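Local coordinates for iron-chelator utilization protein (Thermobifida fusca TM51, PDB 4YHB), which binds FAD and acts as a siderophore-interacting oxidoreductase of the fuscachelin gene cluster, probably reducing the ferric siderophore to release its iron, at the flavin-adenine dinucleotide site. Residues are numbered along the deposited sequence; one frame, centred on the assembly and turned at random.

The flavin-adenine dinucleotide site. Residues 87-90, 104, 106, 108, 110-114, 150, 153, 201, 255-262, 265. With FAD (flavin-adenine dinucleotide), chain B.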
loop_
_atom_site.group_PDB
_atom_site.type_symbol
_atom_site.label_atom_id
_atom_site.label_comp_id
_atom_site.label_asym_id
_atom_site.label_seq_id
_atom_site.Cartn_x
_atom_site.Cartn_y
_atom_site.Cartn_z
ATOM N N ARG A 87 -7.884 5.799 -7.577
ATOM C CA ARG A 87 -7.523 5.510 -6.186
ATOM C C ARG A 87 -6.096 4.987 -6.142
ATOM O O ARG A 87 -5.653 4.320 -7.081
ATOM C CB ARG A 87 -8.461 4.457 -5.561
ATOM C CG ARG A 87 -9.963 4.724 -5.680
ATOM C CD ARG A 87 -10.392 5.830 -4.754
ATOM N NE ARG A 87 -11.844 5.971 -4.664
ATOM C CZ ARG A 87 -12.550 6.910 -5.290
ATOM N NH1 ARG A 87 -11.945 7.786 -6.081
ATOM N NH2 ARG A 87 -13.866 6.976 -5.117
ATOM N N ASP A 88 -5.393 5.264 -5.043
ATOM C CA ASP A 88 -4.020 4.800 -4.837
ATOM C C ASP A 88 -3.981 3.346 -4.386
ATOM O O ASP A 88 -4.654 2.989 -3.418
ATOM C CB ASP A 88 -3.321 5.632 -3.761
ATOM C CG ASP A 88 -2.852 6.969 -4.263
ATOM O OD1 ASP A 88 -3.290 7.403 -5.349
ATOM O OD2 ASP A 88 -2.049 7.604 -3.551
ATOM N N TYR A 89 -3.167 2.532 -5.051
ATOM C CA TYR A 89 -2.913 1.157 -4.627
ATOM C C TYR A 89 -1.424 0.854 -4.765
ATOM O O TYR A 89 -0.752 1.323 -5.690
ATOM C CB TYR A 89 -3.746 0.143 -5.449
ATOM C CG TYR A 89 -5.196 0.088 -5.029
ATOM C CD1 TYR A 89 -6.140 0.901 -5.636
ATOM C CD2 TYR A 89 -5.612 -0.751 -3.986
ATOM C CE1 TYR A 89 -7.464 0.877 -5.247
ATOM C CE2 TYR A 89 -6.950 -0.784 -3.576
ATOM C CZ TYR A 89 -7.869 0.042 -4.218
ATOM O OH TYR A 89 -9.192 0.046 -3.851
ATOM N N THR A 90 -0.918 0.042 -3.849
ATOM C CA THR A 90 0.489 -0.328 -3.832
ATOM C C THR A 90 0.861 -1.323 -4.932
ATOM O O THR A 90 0.071 -2.202 -5.286
ATOM C CB THR A 90 0.863 -0.927 -2.459
ATOM O OG1 THR A 90 0.619 0.054 -1.440
ATOM C CG2 THR A 90 2.341 -1.369 -2.415
ATOM N N ASP A 104 -2.643 -5.941 -4.319
ATOM C CA ASP A 104 -3.491 -6.480 -3.257
ATOM C C ASP A 104 -4.593 -5.486 -2.876
ATOM O O ASP A 104 -4.297 -4.379 -2.408
ATOM C CB ASP A 104 -2.643 -6.809 -2.017
ATOM C CG ASP A 104 -1.874 -8.102 -2.158
ATOM O OD1 ASP A 104 -1.975 -8.727 -3.224
ATOM O OD2 ASP A 104 -1.171 -8.501 -1.201
ATOM N N VAL A 106 -7.947 -4.481 -0.564
ATOM C CA VAL A 106 -8.885 -4.753 0.525
ATOM C C VAL A 106 -10.277 -4.855 -0.076
ATOM O O VAL A 106 -10.686 -3.997 -0.856
ATOM C CB VAL A 106 -8.896 -3.667 1.609
ATOM C CG1 VAL A 106 -10.040 -3.952 2.635
ATOM C CG2 VAL A 106 -7.558 -3.596 2.313
ATOM N N HIS A 108 -13.954 -4.379 0.565
ATOM C CA HIS A 108 -14.881 -3.733 1.491
ATOM C C HIS A 108 -16.023 -3.121 0.669
ATOM O O HIS A 108 -15.920 -2.999 -0.558
ATOM C CB HIS A 108 -14.172 -2.655 2.336
ATOM C CG HIS A 108 -13.712 -1.475 1.532
ATOM N ND1 HIS A 108 -14.436 -0.306 1.441
ATOM C CD2 HIS A 108 -12.618 -1.301 0.747
ATOM C CE1 HIS A 108 -13.803 0.544 0.647
ATOM N NE2 HIS A 108 -12.698 -0.035 0.209
ATOM N N ASN A 110 -17.519 -0.013 1.147
ATOM C CA ASN A 110 -17.759 1.410 1.362
ATOM C C ASN A 110 -17.402 2.313 0.184
ATOM O O ASN A 110 -17.743 3.494 0.194
ATOM C CB ASN A 110 -17.007 1.868 2.604
ATOM C CG ASN A 110 -17.337 1.021 3.818
ATOM O OD1 ASN A 110 -16.451 0.470 4.463
ATOM N ND2 ASN A 110 -18.615 0.897 4.116
ATOM N N GLY A 111 -16.728 1.770 -0.826
ATOM C CA GLY A 111 -16.333 2.573 -1.976
ATOM C C GLY A 111 -16.154 1.748 -3.226
ATOM O O GLY A 111 -16.099 0.517 -3.160
ATOM N N PRO A 112 -16.043 2.421 -4.387
ATOM C CA PRO A 112 -16.013 1.691 -5.654
ATOM C C PRO A 112 -14.766 0.822 -5.835
ATOM O O PRO A 112 -14.866 -0.205 -6.490
ATOM C CB PRO A 112 -16.071 2.811 -6.707
ATOM C CG PRO A 112 -15.510 3.998 -6.038
ATOM C CD PRO A 112 -15.940 3.875 -4.583
ATOM N N GLY A 113 -13.622 1.202 -5.270
ATOM C CA GLY A 113 -12.431 0.373 -5.400
ATOM C C GLY A 113 -12.619 -0.954 -4.669
ATOM O O GLY A 113 -12.378 -2.030 -5.220
ATOM N N GLY A 114 -13.048 -0.863 -3.414
ATOM C CA GLY A 114 -13.405 -2.037 -2.630
ATOM C C GLY A 114 -14.470 -2.888 -3.311
ATOM O O GLY A 114 -14.371 -4.112 -3.338
ATOM N N THR A 150 -4.746 -1.730 4.615
ATOM C CA THR A 150 -4.462 -0.931 3.407
ATOM C C THR A 150 -2.970 -0.753 3.178
ATOM O O THR A 150 -2.522 -0.562 2.038
ATOM C CB THR A 150 -5.085 0.477 3.460
ATOM O OG1 THR A 150 -4.518 1.223 4.551
ATOM C CG2 THR A 150 -6.595 0.401 3.610
ATOM N N PRO A 153 0.069 -4.443 2.158
ATOM C CA PRO A 153 0.830 -4.808 0.948
ATOM C C PRO A 153 2.237 -4.222 0.890
ATOM O O PRO A 153 3.189 -4.949 0.566
ATOM C CB PRO A 153 -0.031 -4.242 -0.189
ATOM C CG PRO A 153 -1.441 -4.333 0.360
ATOM C CD PRO A 153 -1.293 -3.976 1.823
ATOM N N PRO A 201 -13.037 -1.014 10.824
ATOM C CA PRO A 201 -11.755 -0.468 10.366
ATOM C C PRO A 201 -11.617 0.995 10.749
ATOM O O PRO A 201 -12.573 1.750 10.594
ATOM C CB PRO A 201 -11.823 -0.618 8.837
ATOM C CG PRO A 201 -12.796 -1.701 8.592
ATOM C CD PRO A 201 -13.787 -1.662 9.737
ATOM N N TYR A 255 -2.952 6.342 4.609
ATOM C CA TYR A 255 -3.387 5.768 3.330
ATOM C C TYR A 255 -4.876 5.984 3.040
ATOM O O TYR A 255 -5.325 5.957 1.895
ATOM C CB TYR A 255 -3.065 4.267 3.303
ATOM C CG TYR A 255 -1.648 3.962 2.856
ATOM C CD1 TYR A 255 -0.680 4.961 2.806
ATOM C CD2 TYR A 255 -1.289 2.687 2.442
ATOM C CE1 TYR A 255 0.615 4.691 2.380
ATOM C CE2 TYR A 255 0.013 2.406 2.015
ATOM C CZ TYR A 255 0.954 3.407 1.994
ATOM O OH TYR A 255 2.233 3.136 1.569
ATOM N N TRP A 256 -5.635 6.206 4.098
ATOM C CA TRP A 256 -7.051 6.444 3.986
ATOM C C TRP A 256 -7.532 7.081 5.282
ATOM O O TRP A 256 -6.783 7.163 6.253
ATOM C CB TRP A 256 -7.807 5.141 3.721
ATOM C CG TRP A 256 -7.889 4.211 4.920
ATOM C CD1 TRP A 256 -6.879 3.465 5.454
ATOM C CD2 TRP A 256 -9.055 3.928 5.697
ATOM N NE1 TRP A 256 -7.346 2.728 6.531
ATOM C CE2 TRP A 256 -8.681 2.994 6.693
ATOM C CE3 TRP A 256 -10.382 4.366 5.646
ATOM C CZ2 TRP A 256 -9.587 2.498 7.625
ATOM C CZ3 TRP A 256 -11.285 3.864 6.573
ATOM C CH2 TRP A 256 -10.879 2.948 7.552
ATOM N N ARG A 257 -8.775 7.539 5.279
ATOM C CA ARG A 257 -9.359 8.176 6.456
ATOM C C ARG A 257 -10.860 7.937 6.459
ATOM O O ARG A 257 -11.515 8.142 5.432
ATOM C CB ARG A 257 -9.043 9.684 6.459
ATOM C CG ARG A 257 -9.505 10.400 7.729
ATOM C CD ARG A 257 -8.989 11.831 7.784
ATOM N NE ARG A 257 -9.377 12.472 9.037
ATOM C CZ ARG A 257 -9.754 13.740 9.137
ATOM N NH1 ARG A 257 -9.799 14.501 8.050
ATOM N NH2 ARG A 257 -10.088 14.243 10.318
ATOM N N ARG A 258 -11.408 7.500 7.597
ATOM C CA ARG A 258 -12.847 7.281 7.723
ATOM C C ARG A 258 -13.622 8.536 7.371
ATOM O O ARG A 258 -13.273 9.630 7.818
ATOM C CB ARG A 258 -13.224 6.850 9.153
ATOM C CG ARG A 258 -12.694 5.501 9.567
ATOM C CD ARG A 258 -13.069 5.186 11.021
ATOM N NE ARG A 258 -14.489 5.396 11.272
ATOM C CZ ARG A 258 -14.972 6.380 12.027
ATOM N NH1 ARG A 258 -14.141 7.235 12.614
ATOM N NH2 ARG A 258 -16.283 6.505 12.203
ATOM N N GLY A 259 -14.672 8.366 6.569
ATOM C CA GLY A 259 -15.528 9.467 6.162
ATOM C C GLY A 259 -14.962 10.286 5.016
ATOM O O GLY A 259 -15.584 11.261 4.580
ATOM N N VAL A 260 -13.787 9.902 4.521
ATOM C CA VAL A 260 -13.163 10.623 3.411
ATOM C C VAL A 260 -13.007 9.704 2.206
ATOM O O VAL A 260 -12.500 8.592 2.322
ATOM C CB VAL A 260 -11.786 11.187 3.803
ATOM C CG1 VAL A 260 -11.124 11.928 2.618
ATOM C CG2 VAL A 260 -11.908 12.100 5.021
ATOM N N SER A 261 -13.451 10.165 1.046
ATOM C CA SER A 261 -13.286 9.383 -0.174
ATOM C C SER A 261 -12.029 9.833 -0.913
ATOM O O SER A 261 -11.801 11.033 -1.100
ATOM C CB SER A 261 -14.532 9.514 -1.058
ATOM O OG SER A 261 -14.342 8.869 -2.300
ATOM N N ASN A 262 -11.210 8.864 -1.323
ATOM C CA ASN A 262 -10.000 9.118 -2.106
ATOM C C ASN A 262 -9.081 10.147 -1.446
ATOM O O ASN A 262 -8.752 11.173 -2.042
ATOM C CB ASN A 262 -10.364 9.575 -3.534
ATOM C CG ASN A 262 -9.164 9.552 -4.485
ATOM O OD1 ASN A 262 -8.169 8.871 -4.231
ATOM N ND2 ASN A 262 -9.255 10.302 -5.579
ATOM N N HIS A 265 -2.778 11.543 -0.131
ATOM C CA HIS A 265 -1.762 11.437 0.911
ATOM C C HIS A 265 -0.582 12.388 0.676
ATOM O O HIS A 265 0.324 12.486 1.503
ATOM C CB HIS A 265 -1.296 9.981 1.036
ATOM C CG HIS A 265 -0.314 9.557 -0.011
ATOM N ND1 HIS A 265 0.833 8.854 0.289
ATOM C CD2 HIS A 265 -0.294 9.766 -1.351
ATOM C CE1 HIS A 265 1.497 8.609 -0.830
ATOM N NE2 HIS A 265 0.856 9.183 -1.830
HETATM P PA FAD B . -13.311 5.491 -1.275
HETATM O O1A FAD B . -14.298 6.035 -2.318
HETATM O O2A FAD B . -11.930 6.247 -1.331
HETATM O O5B FAD B . -13.907 5.818 0.185
HETATM C C5B FAD B . -15.248 5.620 0.456
HETATM C C4B FAD B . -15.430 5.358 1.964
HETATM O O4B FAD B . -14.883 4.128 2.355
HETATM C C3B FAD B . -14.799 6.385 2.806
HETATM O O3B FAD B . -15.663 6.597 3.875
HETATM C C2B FAD B . -13.586 5.785 3.250
HETATM O O2B FAD B . -13.169 6.200 4.545
HETATM C C1B FAD B . -13.913 4.353 3.324
HETATM N N9A FAD B . -12.801 3.446 3.073
HETATM C C8A FAD B . -11.825 3.592 2.151
HETATM N N7A FAD B . -11.005 2.535 2.223
HETATM C C5A FAD B . -11.487 1.694 3.167
HETATM C C6A FAD B . -11.074 0.462 3.676
HETATM N N6A FAD B . -9.914 -0.167 3.151
HETATM N N1A FAD B . -11.787 -0.125 4.652
HETATM C C2A FAD B . -12.896 0.463 5.150
HETATM N N3A FAD B . -13.319 1.643 4.685
HETATM C C4A FAD B . -12.625 2.274 3.712
HETATM N N1 FAD B . -5.552 0.014 -0.300
HETATM C C2 FAD B . -5.536 -1.291 -0.577
HETATM O O2 FAD B . -6.532 -1.968 -0.373
HETATM N N3 FAD B . -4.390 -1.831 -1.094
HETATM C C4 FAD B . -3.289 -1.084 -1.327
HETATM O O4 FAD B . -2.299 -1.625 -1.799
HETATM C C4X FAD B . -3.275 0.281 -1.037
HETATM N N5 FAD B . -2.176 1.093 -1.247
HETATM C C5X FAD B . -2.245 2.414 -0.960
HETATM C C6 FAD B . -1.138 3.242 -1.179
HETATM C C7 FAD B . -1.188 4.461 -0.919
HETATM C C7M FAD B . 0.094 5.266 -1.203
HETATM C C8 FAD B . -2.159 5.091 -0.467
HETATM C C8M FAD B . -2.162 6.561 -0.156
HETATM C C9 FAD B . -3.326 4.430 -0.196
HETATM C C9A FAD B . -3.528 2.932 -0.421
HETATM N N10 FAD B . -4.561 2.131 -0.216
HETATM C C10 FAD B . -4.474 0.814 -0.507
HETATM C "C1'" FAD B . -5.814 2.684 0.345
HETATM C "C2'" FAD B . -6.824 3.022 -0.706
HETATM O "O2'" FAD B . -6.312 3.979 -1.546
HETATM C "C3'" FAD B . -8.123 3.527 0.015
HETATM O "O3'" FAD B . -8.522 2.522 0.892
HETATM C "C4'" FAD B . -9.222 4.004 -0.896
HETATM O "O4'" FAD B . -10.061 4.836 -0.214
HETATM C "C5'" FAD B . -10.084 2.864 -1.465
HETATM O "O5'" FAD B . -10.865 3.260 -2.566
HETATM P P FAD B . -12.429 3.085 -2.414
HETATM O O1P FAD B . -12.950 3.661 -3.749
HETATM O O2P FAD B . -12.611 1.609 -1.965
HETATM O O3P FAD B . -13.343 3.895 -1.411
HETATM O O HOH W 1 -1.190 -3.782 -3.309
HETATM O O HOH W 2 -6.260 7.052 -0.395
HETATM O O HOH W 3 -16.764 6.925 -2.600
#
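Trp256 lays the six-membered ring of its broad, flat indole over one face of the FAD adenine, tilted 26° from it, in a flavin pocket of the siderophore-interacting family, whose FAD-binding domain resembles that of ferredoxin reductases. His108 stacks almost parallel on the other face, so two aromatic planes sandwich the base. An imidazole suits this place because it also has polar nitrogens: with CG in the crowded position between backbone N and carbonyl carbon (chi1 67°), His108 NE2 makes a short but bent bond to FAD O2P at 2.7 Å, while ND1 accepts the Asn110 N-H, both partners tilted from the ring plane. Arg87 bends at chi2 (-73°) and meets the diphosphate side-on, Arg87 NE forming a salt bridge to FAD O1P at 2.7 Å, near the guanidinium plane, and NH2 bonding O1A on the other phosphate, tilted from it. An alanine here would lose this two-phosphate grip and would probably weaken FAD binding. Gly113 N and Gly114 N, starting helix 112-118, donate to O1P and O2P; lacking side chains, they may let the phosphates approach closely, and the helix dipole may add attraction. The flat Tyr255 phenol matches the flavin's benzenoid ring, stacking nearly parallel, whereas Tyr89 presents its CD2-CE2 edge to the pyrimidine ring. Thr90 OG1 donates to FAD N5 at 3.0 Å, which might tune redox behaviour; the main chain reads the pyrimidine edge, Asp104 O accepting from FAD N3 at 2.9 Å and Val106 N donating to O2.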